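Local coordinates for protein subtilase cytotoxin, subunit B (Escherichia coli, PDB 3DWA) that forms the pentameric B subunit of an AB5 toxin and probably recognises host-cell glycans, including a non-human one, to deliver the toxic A subunit, at residues G22-N26 with K27-C31; Y61-A64 with L65-Y68. All coordinates share one frame; numbering follows the deposited sequence.

Contact 1: G22-N26 with K27-C31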
ATOM      1  N   GLY C  22       3.647   6.812  16.340  1.00 19.38           N
ATOM      2  CA  GLY C  22       4.865   6.565  17.101  1.00 19.93           C
ATOM      3  C   GLY C  22       5.053   5.099  17.432  1.00 20.46           C
ATOM      4  O   GLY C  22       4.553   4.218  16.720  1.00 20.16           O
ATOM      5  N   GLN C  23       5.833   4.842  18.482  1.00 22.40           N
ATOM      6  CA  GLN C  23       6.105   3.493  18.959  1.00 23.58           C
ATOM      7  C   GLN C  23       6.130   3.524  20.495  1.00 24.07           C
ATOM      8  O   GLN C  23       6.557   4.499  21.077  1.00 22.49           O
ATOM      9  CB  GLN C  23       7.458   3.035  18.443  1.00 24.30           C
ATOM     10  CG  GLN C  23       7.866   1.631  18.828  1.00 26.63           C
ATOM     11  CD  GLN C  23       9.177   1.227  18.164  1.00 31.00           C
ATOM     12  OE1 GLN C  23       9.316   1.308  16.939  1.00 30.73           O
ATOM     13  NE2 GLN C  23      10.144   0.800  18.967  1.00 27.65           N
ATOM     14  N   ILE C  24       5.677   2.449  21.133  1.00 25.28           N
ATOM     15  CA  ILE C  24       5.845   2.290  22.583  1.00 26.90           C
ATOM     16  C   ILE C  24       5.984   0.800  22.848  1.00 27.20           C
ATOM     17  O   ILE C  24       5.226  -0.001  22.293  1.00 27.87           O
ATOM     18  CB  ILE C  24       4.621   2.843  23.387  1.00 26.83           C
ATOM     19  CG1 ILE C  24       4.836   2.636  24.892  1.00 27.12           C
ATOM     20  CG2 ILE C  24       3.312   2.128  22.949  1.00 26.62           C
ATOM     21  CD1 ILE C  24       3.848   3.420  25.809  1.00 27.29           C
ATOM     22  N   ASP C  25       6.936   0.422  23.695  1.00 28.51           N
ATOM     23  CA  ASP C  25       7.120  -1.000  24.059  1.00 30.59           C
ATOM     24  C   ASP C  25       7.292  -1.959  22.852  1.00 29.67           C
ATOM     25  O   ASP C  25       6.639  -3.009  22.740  1.00 29.13           O
ATOM     26  CB  ASP C  25       5.994  -1.448  25.002  1.00 32.19           C
ATOM     27  CG  ASP C  25       6.307  -2.769  25.721  1.00 38.47           C
ATOM     28  OD1 ASP C  25       7.466  -2.940  26.175  1.00 46.61           O
ATOM     29  OD2 ASP C  25       5.394  -3.619  25.836  1.00 43.66           O
ATOM     30  N   ASN C  26       8.164  -1.553  21.932  1.00 29.10           N
ATOM     31  CA  ASN C  26       8.404  -2.280  20.680  1.00 29.35           C
ATOM     32  C   ASN C  26       7.178  -2.410  19.751  1.00 28.68           C
ATOM     33  O   ASN C  26       7.197  -3.214  18.837  1.00 28.79           O
ATOM     34  CB  ASN C  26       8.970  -3.683  20.978  1.00 29.49           C
ATOM     35  CG  ASN C  26       9.955  -4.127  19.952  1.00 31.81           C
ATOM     36  OD1 ASN C  26      10.923  -3.410  19.676  1.00 38.56           O
ATOM     37  ND2 ASN C  26       9.740  -5.304  19.374  1.00 30.63           N
ATOM     38  N   LYS C  27       6.128  -1.619  19.969  1.00 28.17           N
ATOM     39  CA  LYS C  27       4.900  -1.725  19.185  1.00 28.35           C
ATOM     40  C   LYS C  27       4.571  -0.429  18.441  1.00 26.97           C
ATOM     41  O   LYS C  27       4.427   0.610  19.085  1.00 26.06           O
ATOM     42  CB  LYS C  27       3.721  -2.058  20.122  1.00 29.64           C
ATOM     43  CG  LYS C  27       3.392  -3.531  20.184  1.00 35.38           C
ATOM     44  CD  LYS C  27       3.674  -4.158  21.544  1.00 43.22           C
ATOM     45  CE  LYS C  27       3.718  -5.691  21.416  1.00 45.81           C
ATOM     46  NZ  LYS C  27       4.429  -6.107  20.131  1.00 48.98           N
ATOM     47  N   PRO C  28       4.444  -0.479  17.090  1.00 25.49           N
ATOM     48  CA  PRO C  28       3.999   0.725  16.412  1.00 23.89           C
ATOM     49  C   PRO C  28       2.550   1.062  16.831  1.00 22.77           C
ATOM     50  O   PRO C  28       1.763   0.156  17.075  1.00 20.53           O
ATOM     51  CB  PRO C  28       4.009   0.306  14.935  1.00 23.23           C
ATOM     52  CG  PRO C  28       3.852  -1.171  14.957  1.00 24.63           C
ATOM     53  CD  PRO C  28       4.672  -1.585  16.128  1.00 25.18           C
ATOM     54  N   TYR C  29       2.222   2.356  16.929  1.00 21.99           N
ATOM     55  CA  TYR C  29       0.807   2.782  17.112  1.00 21.13           C
ATOM     56  C   TYR C  29       0.523   4.041  16.287  1.00 20.61           C
ATOM     57  O   TYR C  29       1.453   4.687  15.798  1.00 20.08           O
ATOM     58  CB  TYR C  29       0.459   3.067  18.607  1.00 21.57           C
ATOM     59  CG  TYR C  29       1.107   4.334  19.119  1.00 19.66           C
ATOM     60  CD1 TYR C  29       0.481   5.598  18.977  1.00 21.25           C
ATOM     61  CD2 TYR C  29       2.315   4.274  19.749  1.00 18.54           C
ATOM     62  CE1 TYR C  29       1.106   6.759  19.420  1.00 18.46           C
ATOM     63  CE2 TYR C  29       2.946   5.402  20.208  1.00 19.67           C
ATOM     64  CZ  TYR C  29       2.324   6.645  20.054  1.00 20.04           C
ATOM     65  OH  TYR C  29       2.987   7.745  20.500  1.00 21.01           O
ATOM     66  N   PHE C  30      -0.758   4.358  16.105  1.00 19.84           N
ATOM     67  CA  PHE C  30      -1.146   5.660  15.560  1.00 20.29           C
ATOM     68  C   PHE C  30      -2.366   6.133  16.356  1.00 20.87           C
ATOM     69  O   PHE C  30      -3.070   5.325  16.974  1.00 21.31           O
ATOM     70  CB  PHE C  30      -1.394   5.611  14.012  1.00 17.79           C
ATOM     71  CG  PHE C  30      -2.710   4.974  13.621  1.00 19.65           C
ATOM     72  CD1 PHE C  30      -3.842   5.769  13.399  1.00 12.76           C
ATOM     73  CD2 PHE C  30      -2.812   3.580  13.452  1.00 14.08           C
ATOM     74  CE1 PHE C  30      -5.078   5.179  13.082  1.00 15.35           C
ATOM     75  CE2 PHE C  30      -4.026   2.992  13.141  1.00 16.44           C
ATOM     76  CZ  PHE C  30      -5.164   3.798  12.932  1.00 18.49           C
ATOM     77  N   CYS C  31      -2.599   7.433  16.359  1.00 22.68           N
ATOM     78  CA  CYS C  31      -3.710   8.027  17.061  1.00 22.43           C
ATOM     79  C   CYS C  31      -4.297   9.034  16.077  1.00 21.86           C
ATOM     80  O   CYS C  31      -3.563   9.699  15.360  1.00 20.49           O
ATOM     81  CB  CYS C  31      -3.216   8.696  18.379  1.00 23.25           C
ATOM     82  SG  CYS C  31      -4.592   9.276  19.489  1.00 30.60           S
TER
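The Tyr-29 ring packs face-on over Gly-22, whose CA makes a CH-pi contact 4.2 Å from the Tyr-29 ring centroid. A chi1 of 71° sets Tyr-29 CG between its own N and carbonyl carbon, swinging the ring across the neighbouring strand; the strongest polar partner of its hydroxyl is Trp-2 of the second subunit. Past the glycine, Tyr-29 CE2 comes within 3.4 Å of Gln-23 N, and Ile-24 CG2 meets Tyr-29 CD2 at 4.0 Å, the two side chains crossing at a slant. Gly-22 and Tyr-29 exchange two backbone hydrogen bonds, and Ile-24 and Lys-27 two more, closing the turn with Asp-25 and Asn-26 at its corners. The Lys-27 chain, bent at chi2 and chi4, brings its CD to 3.4 Å from Asp-25 O. Gln-23 points to the other face of the hairpin, extended; its OE1 is hydrogen-bonded to Ser-56 and its NE2 to Val-52 O and Glu-1 of the second subunit. This beta hairpin with a two-residue type I' turn joins strands 14-24 and 27-35; Met-47 of strand 41-47 packs on Ile-24, Lys-27 and Tyr-29, Phe-88 of helix 86-91 meets the Tyr-29 ring edge-to-face, and helix 57-70 lies against Pro-28 and Phe-30.

Contact 2: Y61-A64 with L65-Y68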
ATOM      1  N   TYR C  61      -5.206   1.563  10.188  1.00 16.84           N
ATOM      2  CA  TYR C  61      -4.227   2.526   9.754  1.00 18.10           C
ATOM      3  C   TYR C  61      -4.487   3.031   8.326  1.00 18.79           C
ATOM      4  O   TYR C  61      -4.498   4.231   8.107  1.00 17.62           O
ATOM      5  CB  TYR C  61      -2.801   1.989   9.879  1.00 18.66           C
ATOM      6  CG  TYR C  61      -1.821   2.955   9.269  1.00 20.22           C
ATOM      7  CD1 TYR C  61      -1.463   4.095   9.932  1.00 21.25           C
ATOM      8  CD2 TYR C  61      -1.313   2.749   7.975  1.00 25.33           C
ATOM      9  CE1 TYR C  61      -0.597   5.013   9.369  1.00 22.63           C
ATOM     10  CE2 TYR C  61      -0.432   3.654   7.389  1.00 24.01           C
ATOM     11  CZ  TYR C  61      -0.077   4.788   8.119  1.00 23.09           C
ATOM     12  OH  TYR C  61       0.800   5.695   7.603  1.00 22.67           O
ATOM     13  N   ASN C  62      -4.648   2.092   7.370  1.00 19.78           N
ATOM     14  CA  ASN C  62      -4.842   2.406   5.986  1.00 19.71           C
ATOM     15  C   ASN C  62      -6.152   3.135   5.814  1.00 18.69           C
ATOM     16  O   ASN C  62      -6.216   4.109   5.065  1.00 17.87           O
ATOM     17  CB  ASN C  62      -4.832   1.124   5.106  1.00 20.73           C
ATOM     18  CG  ASN C  62      -3.445   0.820   4.450  1.00 27.77           C
ATOM     19  OD1 ASN C  62      -2.356   1.227   4.935  1.00 32.66           O
ATOM     20  ND2 ASN C  62      -3.495   0.093   3.324  1.00 35.63           N
ATOM     21  N   GLN C  63      -7.212   2.619   6.451  1.00 18.28           N
ATOM     22  CA  GLN C  63      -8.523   3.257   6.384  1.00 19.55           C
ATOM     23  C   GLN C  63      -8.568   4.693   6.977  1.00 18.53           C
ATOM     24  O   GLN C  63      -9.089   5.632   6.345  1.00 18.94           O
ATOM     25  CB  GLN C  63      -9.593   2.345   6.994  1.00 19.47           C
ATOM     26  CG  GLN C  63     -10.989   2.661   6.516  1.00 23.31           C
ATOM     27  CD  GLN C  63     -11.137   2.464   5.022  1.00 27.60           C
ATOM     28  OE1 GLN C  63     -11.536   3.367   4.298  1.00 32.75           O
ATOM     29  NE2 GLN C  63     -10.778   1.299   4.558  1.00 24.78           N
ATOM     30  N   ALA C  64      -8.025   4.863   8.171  1.00 17.50           N
ATOM     31  CA  ALA C  64      -7.939   6.189   8.822  1.00 17.64           C
ATOM     32  C   ALA C  64      -7.132   7.225   8.013  1.00 16.41           C
ATOM     33  O   ALA C  64      -7.517   8.398   7.895  1.00 16.56           O
ATOM     34  CB  ALA C  64      -7.393   6.067  10.221  1.00 17.12           C
ATOM     35  N   LEU C  65      -6.011   6.796   7.462  1.00 16.58           N
ATOM     36  CA  LEU C  65      -5.215   7.661   6.608  1.00 16.26           C
ATOM     37  C   LEU C  65      -5.952   8.048   5.330  1.00 15.62           C
ATOM     38  O   LEU C  65      -5.910   9.243   4.912  1.00 16.85           O
ATOM     39  CB  LEU C  65      -3.803   7.090   6.329  1.00 15.78           C
ATOM     40  CG  LEU C  65      -2.870   8.023   5.519  1.00 17.07           C
ATOM     41  CD1 LEU C  65      -2.580   9.339   6.283  1.00 18.06           C
ATOM     42  CD2 LEU C  65      -1.508   7.397   5.071  1.00 15.28           C
ATOM     43  N   TYR C  66      -6.649   7.086   4.730  1.00 15.27           N
ATOM     44  CA  TYR C  66      -7.574   7.361   3.620  1.00 16.00           C
ATOM     45  C   TYR C  66      -8.600   8.486   3.949  1.00 16.99           C
ATOM     46  O   TYR C  66      -8.748   9.465   3.209  1.00 17.43           O
ATOM     47  CB  TYR C  66      -8.320   6.070   3.221  1.00 16.00           C
ATOM     48  CG  TYR C  66      -9.228   6.248   2.044  1.00 17.97           C
ATOM     49  CD1 TYR C  66      -8.743   6.075   0.739  1.00 20.47           C
ATOM     50  CD2 TYR C  66     -10.575   6.633   2.216  1.00 19.31           C
ATOM     51  CE1 TYR C  66      -9.603   6.237  -0.382  1.00 18.19           C
ATOM     52  CE2 TYR C  66     -11.426   6.830   1.116  1.00 19.55           C
ATOM     53  CZ  TYR C  66     -10.926   6.633  -0.173  1.00 19.66           C
ATOM     54  OH  TYR C  66     -11.747   6.798  -1.253  1.00 17.25           O
ATOM     55  N   PHE C  67      -9.338   8.318   5.044  1.00 17.10           N
ATOM     56  CA  PHE C  67     -10.389   9.247   5.446  1.00 17.01           C
ATOM     57  C   PHE C  67      -9.834  10.607   5.893  1.00 17.55           C
ATOM     58  O   PHE C  67     -10.452  11.649   5.694  1.00 17.88           O
ATOM     59  CB  PHE C  67     -11.201   8.616   6.601  1.00 17.08           C
ATOM     60  CG  PHE C  67     -12.136   7.547   6.173  1.00 16.27           C
ATOM     61  CD1 PHE C  67     -12.788   7.607   4.936  1.00 19.33           C
ATOM     62  CD2 PHE C  67     -12.449   6.497   7.033  1.00 17.81           C
ATOM     63  CE1 PHE C  67     -13.718   6.632   4.571  1.00 21.17           C
ATOM     64  CE2 PHE C  67     -13.358   5.530   6.658  1.00 17.51           C
ATOM     65  CZ  PHE C  67     -13.999   5.596   5.420  1.00 16.92           C
ATOM     66  N   TYR C  68      -8.655  10.610   6.503  1.00 18.37           N
ATOM     67  CA  TYR C  68      -7.929  11.862   6.732  1.00 18.06           C
ATOM     68  C   TYR C  68      -7.713  12.635   5.408  1.00 19.39           C
ATOM     69  O   TYR C  68      -7.848  13.888   5.362  1.00 17.64           O
ATOM     70  CB  TYR C  68      -6.581  11.607   7.417  1.00 18.40           C
ATOM     71  CG  TYR C  68      -5.720  12.851   7.565  1.00 20.39           C
ATOM     72  CD1 TYR C  68      -6.026  13.842   8.530  1.00 18.35           C
ATOM     73  CD2 TYR C  68      -4.580  13.033   6.772  1.00 19.96           C
ATOM     74  CE1 TYR C  68      -5.235  14.993   8.677  1.00 17.39           C
ATOM     75  CE2 TYR C  68      -3.792  14.189   6.915  1.00 21.90           C
ATOM     76  CZ  TYR C  68      -4.142  15.169   7.870  1.00 20.62           C
ATOM     77  OH  TYR C  68      -3.364  16.313   7.995  1.00 21.46           O
TER
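Tyr-61 and Leu-65, one turn apart on the helix, lie side by side and point the same way. Both have CG anti to the backbone N, and the Leu-65 branch CD2 reaches the tyrosine end, 3.8 Å from Tyr-61 OH. Behind them Leu-65 N donates to Tyr-61 O. Asn-62 takes part through its backbone: Asn-62 O accepts from Tyr-66 N at 3.0 Å, with Tyr-66 CB close beside the same oxygen.

Gln-63 meets Phe-67 one turn on. Its chain bends at chi2 (62°) toward Phe-67, laying CG 3.7 Å from Phe-67 CE2 and bringing OE1 over one face of the Phe-67 ring, toward its rim, 3.5 Å from Phe-67 CZ. Amide and ring planes are 56° apart. OE1 is buried here without a hydrogen-bonding partner in the model, resting on aromatic carbon. At the backbone Gln-63 O receives Phe-67 N at an N-H...O angle of 163°. Ala-64 O takes Tyr-68 N at 2.9 Å, while the Ala-64 side chain packs on Phe-30 and Ile-32 of strand 27-35.

Tyr-66 OH is hydrogen-bonded to Thr-69 of the third subunit and Tyr-68 OH to Gln-72 of the second. Leu-65 also lies near a bound pentaethylene glycol, probably from the crystallisation liquor. Four consecutive i to i+4 bonds mark a regular alpha helix. With its inner face on the curved antiparallel sheet and its flanks on neighbouring subunits, it is consistent with the OB-fold of AB5 toxin B subunits, in which such helices line the centre of the pentamer.

How the contacts relate
Contacts 1 and 2 follow each other along the chain, with centres about 17 Å apart, yet they meet through Phe-30, whose CE2 lies 3.4 Å from Tyr-61 CA and whose CE1 lies 3.8 Å from Ala-64 CB. Strand 27-35, half of contact 1, thus also packs on the helix of contact 2. Both are partly buried, but contact 1 lies farther from the chain centre, with its turn exposed. Contact 1 joins two strands through reciprocal hydrogen bonds and a ring on backbone; contact 2 stays within one helix, with an amide oxygen on a ring. The Gln-23 amide and backbone groups bind the second subunit; the hydroxyls of Tyr-66 and Tyr-68 reach two different subunits.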